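Local coordinates for galactose mutarotase-like protein (Clostridium acetobutylicum, PDB 3OS7) that belongs to the aldose 1-epimerase family and probably binds sugars, perhaps interconverting the alpha and beta anomers of an aldose such as galactose, at residues V275-S280 / G332-Y337; V287-M292 / C299-T304. All blocks are in the same frame, centred on the assembly; numbering follows the deposited sequence.

Contact 1 (V275-S280 / G332-Y337); sequences VVYEMS and GVCKLY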
# COMPACT_ATOMS: atom_id res chain seq x y z
N VAL A 275 7.47 -2.81 14.39
CA VAL A 275 6.27 -2.83 13.55
C VAL A 275 6.57 -3.68 12.33
O VAL A 275 7.61 -3.49 11.69
CB VAL A 275 5.82 -1.42 13.12
CG1 VAL A 275 4.76 -1.50 12.01
CG2 VAL A 275 5.28 -0.63 14.36
N VAL A 276 5.72 -4.65 12.06
CA VAL A 276 5.96 -5.60 10.96
C VAL A 276 4.90 -5.45 9.87
O VAL A 276 3.70 -5.42 10.15
CB VAL A 276 5.95 -7.06 11.47
CG1 VAL A 276 6.24 -8.02 10.31
CG2 VAL A 276 6.96 -7.28 12.61
N TYR A 277 5.37 -5.38 8.63
CA TYR A 277 4.52 -5.29 7.44
C TYR A 277 4.87 -6.47 6.55
O TYR A 277 5.81 -6.42 5.75
CB TYR A 277 4.80 -3.96 6.73
CG TYR A 277 3.90 -3.56 5.57
CD1 TYR A 277 2.65 -4.12 5.36
CD2 TYR A 277 4.31 -2.53 4.69
CE1 TYR A 277 1.83 -3.66 4.33
CE2 TYR A 277 3.51 -2.12 3.66
CZ TYR A 277 2.28 -2.68 3.47
OH TYR A 277 1.46 -2.22 2.45
N GLU A 278 4.13 -7.56 6.72
CA GLU A 278 4.36 -8.80 5.99
C GLU A 278 3.53 -8.81 4.70
O GLU A 278 2.36 -8.47 4.69
CB GLU A 278 4.01 -9.99 6.89
CG GLU A 278 4.34 -11.34 6.33
CD GLU A 278 4.26 -12.49 7.37
OE1 GLU A 278 3.88 -12.27 8.55
OE2 GLU A 278 4.61 -13.62 6.97
N MSE A 279 4.17 -9.21 3.62
CA MSE A 279 3.56 -9.17 2.30
C MSE A 279 3.59 -10.55 1.67
O MSE A 279 4.62 -11.23 1.73
CB MSE A 279 4.34 -8.22 1.40
CG MSE A 279 4.54 -6.87 1.95
SE MSE A 279 6.02 -5.91 1.13
CE MSE A 279 6.03 -4.54 2.44
N SER A 280 2.50 -10.92 1.03
CA SER A 280 2.45 -12.21 0.30
C SER A 280 3.31 -12.15 -0.96
O SER A 280 3.70 -11.06 -1.44
CB SER A 280 1.00 -12.58 -0.04
OG SER A 280 0.47 -11.75 -1.06
N GLY A 332 -4.09 -10.58 -3.13
CA GLY A 332 -2.85 -10.54 -2.37
C GLY A 332 -3.16 -10.26 -0.93
O GLY A 332 -4.20 -9.64 -0.63
N VAL A 333 -2.29 -10.70 -0.03
CA VAL A 333 -2.48 -10.50 1.40
C VAL A 333 -1.28 -9.81 2.04
O VAL A 333 -0.13 -10.21 1.79
CB VAL A 333 -2.66 -11.85 2.09
CG1 VAL A 333 -2.85 -11.68 3.58
CG2 VAL A 333 -3.81 -12.62 1.46
N CYS A 334 -1.55 -8.83 2.89
CA CYS A 334 -0.52 -8.23 3.76
C CYS A 334 -1.00 -8.26 5.19
O CYS A 334 -2.22 -8.37 5.44
CB CYS A 334 -0.23 -6.79 3.37
SG CYS A 334 0.51 -6.61 1.74
N LYS A 335 -0.06 -8.25 6.12
CA LYS A 335 -0.37 -8.23 7.53
C LYS A 335 0.43 -7.13 8.21
O LYS A 335 1.57 -6.91 7.87
CB LYS A 335 -0.04 -9.59 8.17
CG LYS A 335 -0.90 -10.71 7.66
CD LYS A 335 -0.47 -12.05 8.24
CE LYS A 335 -1.28 -13.19 7.63
NZ LYS A 335 -0.89 -14.51 8.20
N LEU A 336 -0.20 -6.45 9.15
CA LEU A 336 0.49 -5.43 9.94
C LEU A 336 0.28 -5.80 11.41
O LEU A 336 -0.84 -6.01 11.85
CB LEU A 336 -0.14 -4.07 9.66
CG LEU A 336 0.26 -3.37 8.39
CD1 LEU A 336 -0.65 -2.12 8.19
CD2 LEU A 336 1.73 -2.95 8.46
N TYR A 337 1.37 -5.84 12.17
CA TYR A 337 1.32 -6.19 13.59
C TYR A 337 2.51 -5.62 14.32
O TYR A 337 3.49 -5.17 13.71
CB TYR A 337 1.25 -7.71 13.81
CG TYR A 337 2.24 -8.57 13.03
CD1 TYR A 337 1.96 -8.96 11.74
CD2 TYR A 337 3.41 -9.06 13.64
CE1 TYR A 337 2.85 -9.77 11.03
CE2 TYR A 337 4.28 -9.88 12.95
CZ TYR A 337 4.00 -10.22 11.63
OH TYR A 337 4.83 -11.04 10.89

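Contact 2 (V287-M292 / C299-T304); sequences VIWNDM and CIEPQT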
# COMPACT_ATOMS: atom_id res chain seq x y z
N VAL A 287 8.61 0.18 -3.43
CA VAL A 287 9.17 1.52 -3.45
C VAL A 287 9.21 1.99 -2.01
O VAL A 287 8.26 1.80 -1.26
CB VAL A 287 8.37 2.49 -4.33
CG1 VAL A 287 8.79 3.96 -4.07
CG2 VAL A 287 8.50 2.10 -5.80
N ILE A 288 10.35 2.53 -1.60
CA ILE A 288 10.45 3.19 -0.32
C ILE A 288 10.69 4.67 -0.64
O ILE A 288 11.56 5.01 -1.43
CB ILE A 288 11.53 2.61 0.62
CG1 ILE A 288 11.60 3.45 1.91
CG2 ILE A 288 12.93 2.46 -0.08
CD1 ILE A 288 12.40 2.86 3.02
N TRP A 289 9.90 5.53 -0.02
CA TRP A 289 9.95 6.96 -0.24
C TRP A 289 9.63 7.64 1.08
O TRP A 289 8.56 7.39 1.64
CB TRP A 289 8.94 7.37 -1.30
CG TRP A 289 8.76 8.85 -1.46
CD1 TRP A 289 9.61 9.72 -2.08
CD2 TRP A 289 7.62 9.64 -1.03
NE1 TRP A 289 9.08 11.00 -2.05
CE2 TRP A 289 7.86 10.97 -1.42
CE3 TRP A 289 6.44 9.34 -0.33
CZ2 TRP A 289 6.95 12.00 -1.14
CZ3 TRP A 289 5.55 10.36 -0.06
CH2 TRP A 289 5.81 11.67 -0.45
N ASN A 290 10.55 8.45 1.59
CA ASN A 290 10.34 9.04 2.92
C ASN A 290 10.03 10.56 2.90
O ASN A 290 10.15 11.18 3.94
CB ASN A 290 11.54 8.78 3.83
CG ASN A 290 12.81 9.48 3.35
OD1 ASN A 290 12.82 10.11 2.29
ND2 ASN A 290 13.89 9.37 4.14
N ASP A 291 9.66 11.11 1.73
CA ASP A 291 9.27 12.50 1.60
C ASP A 291 10.31 13.44 2.25
O ASP A 291 9.97 14.26 3.07
CB ASP A 291 7.88 12.71 2.24
CG ASP A 291 7.20 14.01 1.77
OD1 ASP A 291 7.81 14.79 1.00
OD2 ASP A 291 6.03 14.25 2.17
N MSE A 292 11.58 13.24 1.86
CA MSE A 292 12.76 13.97 2.35
C MSE A 292 13.26 13.53 3.74
O MSE A 292 14.37 13.90 4.10
CB MSE A 292 12.55 15.49 2.33
CG MSE A 292 12.09 16.07 1.02
SE MSE A 292 13.19 15.54 -0.50
CE MSE A 292 14.75 16.69 -0.20
N CYS A 299 6.88 6.16 3.55
CA CYS A 299 6.08 5.24 2.76
C CYS A 299 6.85 3.99 2.32
O CYS A 299 7.96 4.06 1.79
CB CYS A 299 5.50 5.92 1.55
SG CYS A 299 4.28 7.22 2.04
N ILE A 300 6.20 2.86 2.53
CA ILE A 300 6.76 1.55 2.18
C ILE A 300 5.70 0.89 1.31
O ILE A 300 4.62 0.54 1.79
CB ILE A 300 7.07 0.72 3.44
CG1 ILE A 300 8.12 1.43 4.30
CG2 ILE A 300 7.59 -0.68 3.03
CD1 ILE A 300 8.39 0.72 5.68
N GLU A 301 6.00 0.77 0.02
CA GLU A 301 5.00 0.66 -1.04
C GLU A 301 5.15 -0.65 -1.84
O GLU A 301 5.85 -0.69 -2.83
CB GLU A 301 5.11 1.87 -1.96
CG GLU A 301 5.20 3.25 -1.23
CD GLU A 301 5.36 4.43 -2.21
OE1 GLU A 301 5.06 4.26 -3.40
OE2 GLU A 301 5.79 5.52 -1.80
N PRO A 302 4.45 -1.70 -1.41
CA PRO A 302 4.49 -2.95 -2.15
C PRO A 302 3.78 -2.83 -3.48
O PRO A 302 2.80 -2.09 -3.58
CB PRO A 302 3.77 -3.92 -1.23
CG PRO A 302 2.88 -3.11 -0.41
CD PRO A 302 3.58 -1.80 -0.21
N GLN A 303 4.27 -3.58 -4.47
CA GLN A 303 3.69 -3.59 -5.82
C GLN A 303 3.77 -4.98 -6.41
O GLN A 303 4.72 -5.70 -6.16
CB GLN A 303 4.45 -2.62 -6.77
CG GLN A 303 4.70 -1.25 -6.24
CD GLN A 303 5.31 -0.26 -7.23
OE1 GLN A 303 5.27 0.94 -6.99
NE2 GLN A 303 5.85 -0.75 -8.34
N THR A 304 2.77 -5.34 -7.21
CA THR A 304 2.80 -6.62 -7.94
C THR A 304 3.82 -6.65 -9.07
O THR A 304 4.22 -7.72 -9.53
CB THR A 304 1.42 -6.96 -8.52
OG1 THR A 304 0.99 -5.90 -9.41
CG2 THR A 304 0.42 -7.15 -7.39

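Contact 1 (V275-S280 / G332-Y337)
Two neighbouring antiparallel strands of the galactose mutarotase-like beta-sandwich meet where Val276 faces Tyr337 and Glu278 faces Lys335, both hydrogen-bonded pairs. Each pair exchanges two N-H...O=C bonds; the straightest, Val276 N to Tyr337 O, spans 2.8 Å. Beyond the strand end, Ser280 N binds Val333 O, and Val333 N returns to Ser280 OG at 3.1 Å, an oxygen that also bonds to Glu282. On the face carrying Val276, Glu278 and Tyr337, Tyr337 CG sits between the backbone N and the carbonyl carbon (chi1 48°), and the end of the side chain comes nearer to strand 273-279. Val276 CB lies over one ring face, offset toward the rim, 3.8 Å from the ring centroid in a CH-pi contact, while Val276 CG1 approaches Tyr337 CZ to 3.4 Å. The extended Glu278 chain brings OE1 to the ring edge, where Tyr337 OH donates to it at 2.8 Å from above the carboxylate plane, linking the two side chains across the strands. On the other face Leu336 CD2 presses on Tyr277 CD1 at 3.4 Å, and Cys334 SG stands obliquely to that ring, 5.2 Å from its centroid. Tyr277 OH is hydrogen-bonded to Ser186 OG. Strand 263-268 pairs with the far edge of 273-279 and strand 163-172 with that of 329-340, while strand 297-303 packs against Tyr277 and Met279.

Contact 2 (V287-M292 / C299-T304)
Val287 and Trp289 pair with Glu301 and Cys299 as antiparallel hydrogen-bonded pairs, with four N-H...O=C bonds between strands whose short axes run at 164° and approach to 4.8 Å. In the Val287-Glu301 pair, Glu301 N reaches Val287 O at 2.8 Å, and Val287 N meets Glu301 O at 3.0 Å. Ile288 and Ile300 form the intervening non-hydrogen-bonded pair, and Ile288 CA makes a CA-H...O contact with Cys299 O. Val287, Trp289, Cys299 and Glu301 put their side chains on the other face. There Glu301 lies across Val287, CG anti to its carbonyl carbon (chi1 -47°) and the chain extended beyond; its OE1 comes within 3.8 Å of Val287 CG1, and its OE2 within 3.7 Å of Trp289 CB. The strands are the arms of a beta hairpin, 285-289 and 297-303, in the beta-sandwich of the mutarotase family. Near its turn, Cys299 SG sits at the edge of the Trp289 indole, close to the ring plane and 3.8 Å from Trp289 CE3, a sulfur-aromatic contact. Beyond the strand end, the chain folds so that Asp291 N lies over the centre of one indole face, 3.6 Å above its plane. A tartrate, probably from the crystallisation liquor, is bound about 3 Å from the Trp289 side chain; it may mark a pocket. Toward the other end of the pairing, Gln303 OE1 touches Val287 CG2, while Gln303 NE2 bonds to Ser305 O. Strand 246-256 flanks 285-289, and strand 178-189 flanks 297-303, with His185 touching both Cys299 and Glu301.

Of the four strands, 273-279 comes first in the chain from the N terminus, the opening arm of contact 1, and the chain passes directly from it to strand 285-289. It then turns back into 297-303, so contact 2 closes a short hairpin loop. Only after a further excursion does strand 329-340 return beside 273-279 and close the longer loop of contact 1, within which contact 2 is nested. The contact centres lie about 14 Å apart, yet their side chains meet: Tyr277 OH approaches Pro302 CG to 3.3 Å, and Met279 SE lies 3.8 Å from Pro302 CB. Packing through these residues joins the hairpin to the strand pair formed with the C-terminal strand.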